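Local coordinates for DNA repair protein rad60 (Schizosaccharomyces pombe, PDB 3GOE) that is required for recombinational repair of DNA double-strand breaks, may act with the Smc5-Smc6 complex, and is represented here by its C-terminal SUMO-like domain, at residues 8-12 with 23-28; 32-36 with 50-54. All coordinates share one frame; numbering follows the deposited sequence.

Interaction 1: 8-12 with 23-28; sequences KLITL and RLSIPV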
loop_
_atom_site.group_PDB
_atom_site.type_symbol
_atom_site.label_atom_id
_atom_site.label_comp_id
_atom_site.label_asym_id
_atom_site.label_seq_id
_atom_site.Cartn_x
_atom_site.Cartn_y
_atom_site.Cartn_z
ATOM N N LYS A 8 1.939 7.246 13.194
ATOM C CA LYS A 8 1.505 7.530 11.846
ATOM C C LYS A 8 1.687 6.389 10.906
ATOM O O LYS A 8 0.954 6.403 9.879
ATOM C CB LYS A 8 2.273 8.784 11.282
ATOM C CG LYS A 8 2.159 10.051 12.125
ATOM C CD LYS A 8 0.737 10.474 12.399
ATOM C CE LYS A 8 0.664 11.918 12.946
ATOM N NZ LYS A 8 1.192 11.982 14.380
ATOM N N LEU A 9 2.649 5.516 11.114
ATOM C CA LEU A 9 3.107 4.556 10.099
ATOM C C LEU A 9 2.652 3.145 10.394
ATOM O O LEU A 9 2.608 2.705 11.553
ATOM C CB LEU A 9 4.652 4.519 9.991
ATOM C CG LEU A 9 5.331 5.801 9.595
ATOM C CD1 LEU A 9 6.807 5.528 9.419
ATOM C CD2 LEU A 9 4.779 6.435 8.354
ATOM N N ILE A 10 2.391 2.407 9.319
ATOM C CA ILE A 10 2.378 0.935 9.381
ATOM C C ILE A 10 3.379 0.421 8.333
ATOM O O ILE A 10 3.628 1.052 7.306
ATOM C CB ILE A 10 0.986 0.325 9.172
ATOM C CG1 ILE A 10 0.369 0.613 7.805
ATOM C CG2 ILE A 10 0.045 0.735 10.356
ATOM C CD1 ILE A 10 -0.947 -0.099 7.582
ATOM N N THR A 11 3.935 -0.756 8.614
ATOM C CA THR A 11 4.799 -1.440 7.671
ATOM C C THR A 11 3.951 -2.414 6.846
ATOM O O THR A 11 3.198 -3.187 7.444
ATOM C CB THR A 11 5.965 -2.143 8.379
ATOM O OG1 THR A 11 6.670 -1.188 9.148
ATOM C CG2 THR A 11 6.927 -2.782 7.372
ATOM N N LEU A 12 4.111 -2.411 5.544
ATOM C CA LEU A 12 3.419 -3.310 4.631
ATOM C C LEU A 12 4.420 -3.973 3.721
ATOM O O LEU A 12 5.360 -3.341 3.247
ATOM C CB LEU A 12 2.372 -2.568 3.792
ATOM C CG LEU A 12 1.215 -1.970 4.539
ATOM C CD1 LEU A 12 0.396 -1.053 3.587
ATOM C CD2 LEU A 12 0.308 -2.992 5.230
ATOM N N ARG A 23 9.119 -3.829 1.020
ATOM C CA ARG A 23 8.588 -3.584 2.320
ATOM C C ARG A 23 8.616 -2.011 2.566
ATOM O O ARG A 23 9.660 -1.419 2.423
ATOM C CB ARG A 23 9.397 -4.512 3.201
ATOM C CG ARG A 23 8.683 -4.933 4.431
ATOM C CD ARG A 23 9.818 -5.623 5.274
ATOM N NE ARG A 23 9.614 -7.003 4.988
ATOM C CZ ARG A 23 8.550 -7.563 5.567
ATOM N NH1 ARG A 23 7.758 -6.894 6.397
ATOM N NH2 ARG A 23 8.332 -8.795 5.300
ATOM N N LEU A 24 7.503 -1.370 2.836
ATOM C CA LEU A 24 7.338 0.092 2.982
ATOM C C LEU A 24 6.758 0.426 4.321
ATOM O O LEU A 24 5.970 -0.351 4.820
ATOM C CB LEU A 24 6.406 0.794 1.896
ATOM C CG LEU A 24 6.652 0.527 0.512
ATOM C CD1 LEU A 24 6.129 -0.862 0.142
ATOM C CD2 LEU A 24 5.868 1.571 -0.239
ATOM N N SER A 25 7.111 1.565 4.873
ATOM C CA SER A 25 6.493 2.055 6.099
ATOM C C SER A 25 5.795 3.336 5.661
ATOM O O SER A 25 6.389 4.342 5.299
ATOM C CB SER A 25 7.515 2.292 7.151
ATOM O OG SER A 25 8.643 3.012 6.696
ATOM N N ILE A 26 4.475 3.268 5.627
ATOM C CA ILE A 26 3.778 4.404 5.072
ATOM C C ILE A 26 2.706 4.942 6.044
ATOM O O ILE A 26 2.201 4.260 6.926
ATOM C CB ILE A 26 3.068 4.319 3.713
ATOM C CG1 ILE A 26 1.900 3.344 3.802
ATOM C CG2 ILE A 26 4.080 4.079 2.607
ATOM C CD1 ILE A 26 0.843 3.748 2.779
ATOM N N PRO A 27 2.444 6.226 5.924
ATOM C CA PRO A 27 1.410 6.845 6.780
ATOM C C PRO A 27 0.033 6.307 6.495
ATOM O O PRO A 27 -0.373 6.167 5.353
ATOM C CB PRO A 27 1.514 8.333 6.412
ATOM C CG PRO A 27 2.903 8.499 5.885
ATOM C CD PRO A 27 3.170 7.260 5.151
ATOM N N VAL A 28 -0.713 6.057 7.563
ATOM C CA VAL A 28 -2.061 5.522 7.388
ATOM C C VAL A 28 -3.044 6.547 6.869
ATOM O O VAL A 28 -4.115 6.201 6.399
ATOM C CB VAL A 28 -2.567 4.903 8.713
ATOM C CG1 VAL A 28 -1.694 3.720 9.112
ATOM C CG2 VAL A 28 -2.692 5.940 9.816
#
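Leu9 to Leu12 run antiparallel to Arg23 to Pro27, the short strand axes making 152° between their directions and approaching to 4.5 Å. Ile10 with Ile26 and Leu12 with Leu24 form hydrogen-bonded pairs. Leu12 N reaches Leu24 O at 2.9 Å with an N-H...O angle of 167°, and Leu24 N returns the bond to Leu12 O at the same angle. The two bonds of the Ile10-Ile26 pair are somewhat less linear. One further bond, Val28 N to Lys8 O at 2.9 Å, carries the pairing past the end of the strands. Thr11 with Ser25 is a non-hydrogen-bonded pair, its CA atoms 4.2 Å apart, and here CA-H groups point at carbonyl oxygens, as Thr11 CA does at Leu24 O.

Together the segments are part of the N-terminal beta hairpin of a ubiquitin-like (beta-grasp) fold, with strand 22-27 at one margin of the sheet. Ile10, Leu12, Leu24 and Ile26 share one face; Leu12, Leu24 and Ile26 pack on Leu35 of helix 32-43. Beside them, the CG2 branch of Ile10 meets Val28 CG1 at 3.7 Å, the two side chains crossing at about a right angle. With its CG anti to the carbonyl carbon (chi1 -61°), Leu9 sends CD2 back over the other strand, 3.7 Å from Pro27 CD, while its CD1 lies near Ser25 CB. On the Thr11-Ser25 face, Thr11 CG2 lies 4.0 Å from Arg23 CG and sits at the edge of the guanidinium, near its plane; the charged end of Arg23 forms a salt bridge with Glu74.

Interaction 2: 32-36 with 50-54; sequences VKDLI and RIRLE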
loop_
_atom_site.group_PDB
_atom_site.type_symbol
_atom_site.label_atom_id
_atom_site.label_comp_id
_atom_site.label_asym_id
_atom_site.label_seq_id
_atom_site.Cartn_x
_atom_site.Cartn_y
_atom_site.Cartn_z
ATOM N N VAL A 32 -4.635 4.594 -0.763
ATOM C CA VAL A 32 -4.127 3.449 -1.490
ATOM C C VAL A 32 -3.408 3.907 -2.755
ATOM O O VAL A 32 -2.339 3.389 -3.078
ATOM C CB VAL A 32 -5.291 2.463 -1.770
ATOM C CG1 VAL A 32 -4.917 1.431 -2.793
ATOM C CG2 VAL A 32 -5.740 1.875 -0.431
ATOM N N LYS A 33 -3.952 4.902 -3.458
ATOM C CA LYS A 33 -3.257 5.427 -4.636
ATOM C C LYS A 33 -1.902 6.001 -4.244
ATOM O O LYS A 33 -0.908 5.790 -4.951
ATOM C CB LYS A 33 -4.124 6.490 -5.335
ATOM C CG LYS A 33 -3.514 6.931 -6.654
ATOM C CD LYS A 33 -4.366 7.947 -7.328
ATOM C CE LYS A 33 -5.457 7.455 -8.197
ATOM N NZ LYS A 33 -5.759 8.688 -9.040
ATOM N N ASP A 34 -1.813 6.729 -3.153
ATOM C CA ASP A 34 -0.571 7.274 -2.657
ATOM C C ASP A 34 0.427 6.128 -2.411
ATOM O O ASP A 34 1.612 6.228 -2.729
ATOM C CB ASP A 34 -0.775 8.040 -1.369
ATOM C CG ASP A 34 -1.477 9.360 -1.437
ATOM O OD1 ASP A 34 -1.357 10.058 -2.478
ATOM O OD2 ASP A 34 -2.088 9.745 -0.420
ATOM N N LEU A 35 -0.039 5.045 -1.763
ATOM C CA LEU A 35 0.799 3.882 -1.508
ATOM C C LEU A 35 1.359 3.324 -2.816
ATOM O O LEU A 35 2.545 2.988 -2.898
ATOM C CB LEU A 35 -0.022 2.844 -0.737
ATOM C CG LEU A 35 0.620 1.471 -0.521
ATOM C CD1 LEU A 35 1.992 1.554 0.147
ATOM C CD2 LEU A 35 -0.347 0.593 0.265
ATOM N N ILE A 36 0.501 3.229 -3.844
ATOM C CA ILE A 36 0.975 2.775 -5.138
ATOM C C ILE A 36 1.990 3.695 -5.735
ATOM O O ILE A 36 3.033 3.279 -6.266
ATOM C CB ILE A 36 -0.222 2.514 -6.110
ATOM C CG1 ILE A 36 -1.159 1.456 -5.567
ATOM C CG2 ILE A 36 0.304 2.122 -7.469
ATOM C CD1 ILE A 36 -2.482 1.373 -6.324
ATOM N N ARG A 50 -3.950 1.955 -13.814
ATOM C CA ARG A 50 -4.345 0.550 -13.926
ATOM C C ARG A 50 -3.625 -0.334 -12.933
ATOM O O ARG A 50 -4.048 -1.470 -12.737
ATOM C CB ARG A 50 -4.254 -0.049 -15.366
ATOM C CG ARG A 50 -5.296 0.494 -16.319
ATOM C CD ARG A 50 -5.387 -0.167 -17.682
ATOM N NE ARG A 50 -6.514 0.268 -18.526
ATOM C CZ ARG A 50 -6.953 -0.363 -19.597
ATOM N NH1 ARG A 50 -6.342 -1.467 -19.970
ATOM N NH2 ARG A 50 -7.993 0.175 -20.245
ATOM N N ILE A 51 -2.603 0.144 -12.259
ATOM C CA ILE A 51 -1.990 -0.669 -11.201
ATOM C C ILE A 51 -2.987 -0.775 -10.069
ATOM O O ILE A 51 -3.613 0.212 -9.682
ATOM C CB ILE A 51 -0.679 -0.043 -10.691
ATOM C CG1 ILE A 51 0.338 0.147 -11.838
ATOM C CG2 ILE A 51 -0.111 -0.869 -9.533
ATOM C CD1 ILE A 51 1.575 0.959 -11.421
ATOM N N ARG A 52 -3.158 -1.975 -9.506
ATOM C CA ARG A 52 -4.047 -2.228 -8.413
ATOM C C ARG A 52 -3.324 -2.971 -7.292
ATOM O O ARG A 52 -2.354 -3.677 -7.525
ATOM C CB ARG A 52 -5.277 -3.046 -8.835
ATOM C CG ARG A 52 -6.196 -2.425 -9.840
ATOM C CD ARG A 52 -7.399 -3.285 -10.193
ATOM N NE ARG A 52 -6.934 -4.602 -10.599
ATOM C CZ ARG A 52 -7.052 -5.193 -11.773
ATOM N NH1 ARG A 52 -6.530 -6.411 -11.899
ATOM N NH2 ARG A 52 -7.669 -4.651 -12.825
ATOM N N LEU A 53 -3.841 -2.803 -6.083
ATOM C CA LEU A 53 -3.433 -3.592 -4.934
ATOM C C LEU A 53 -4.532 -4.531 -4.504
ATOM O O LEU A 53 -5.673 -4.114 -4.430
ATOM C CB LEU A 53 -3.052 -2.745 -3.732
ATOM C CG LEU A 53 -1.938 -1.757 -3.905
ATOM C CD1 LEU A 53 -1.637 -1.033 -2.602
ATOM C CD2 LEU A 53 -0.665 -2.365 -4.481
ATOM N N GLU A 54 -4.182 -5.784 -4.296
ATOM C CA GLU A 54 -5.115 -6.817 -3.805
ATOM C C GLU A 54 -4.737 -7.215 -2.386
ATOM O O GLU A 54 -3.562 -7.465 -2.119
ATOM C CB GLU A 54 -5.115 -8.027 -4.735
ATOM C CG GLU A 54 -5.970 -9.262 -4.457
ATOM C CD GLU A 54 -5.979 -10.054 -5.764
ATOM O OE1 GLU A 54 -6.459 -9.562 -6.814
ATOM O OE2 GLU A 54 -5.483 -11.205 -5.695
#
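Ile36 lies over Leu53, its CG1 3.7 Å from Leu53 CG, and both the CD1 and CD2 branches of the leucine also come near that methylene. The two side chains run antiparallel alongside one another, so they overlap along their lengths. Since CG1 stands anti to the carbonyl carbon (chi1 -60°), the isoleucine divides its contacts between two neighbours: CG1 and CD1 go to Leu53, while CG2, anti to the backbone N, meets Ile51 CG2 at 3.7 Å. Its terminal CD1 also lies 3.7 Å from Ile51 O, a van der Waals contact with the backbone just before strand 52-54.

Leu53 extends this row toward the start of the helix. Its CD1 meets Leu35 CD2 at 3.5 Å, a close methyl contact in which the leucines cross obliquely, and touches Val32 CG1 more loosely at 4.1 Å. Val32, Leu35 and Ile36 thus present neighbouring parts of one helical face to this single leucine. The Ile36 N to Val32 O bond, 2.9 Å, belongs to the helical turn that brings the first and last of these side chains to the same side.

This is the helix-on-sheet packing of the ubiquitin-like beta-grasp fold: helix 32-43 lies across the sheet, and its 32-36 portion makes 106° with strand 52-54 at an axis separation of 9.2 Å. No hydrogen bond links the two segments; buried aliphatic groups carry the contact. Phe47 also touches Ile36. Beyond Ile51 and Leu53, the layer extends to Val79 of strand 76-80. Between them Arg52 turns its CB away from the helix, and its guanidinium makes a cation-pi contact with Trp59.

Overall arrangement
Interactions 1 and 2 have centres 14 Å apart, on opposite sides of the chain's centre, yet they meet directly through Leu35. Leu35 CD1 lies 3.9 Å from Leu24 CD2, and Leu35 CD2 lies 3.8 Å from Leu12 CD1, so a single leucine of the helix touches both hairpin strands as well as Leu53. Strand 22-27 precedes helix 32-43 in the chain, and both contacts reach the same mixed sheet, the hairpin on one flank and strand 52-55 on the other side of strand 76-80. The calcium ion, whose site includes Ser16, Ser19 and Asp21, is about 12 Å from the side chains of both Arg23 and Leu53, so neither contact forms that site.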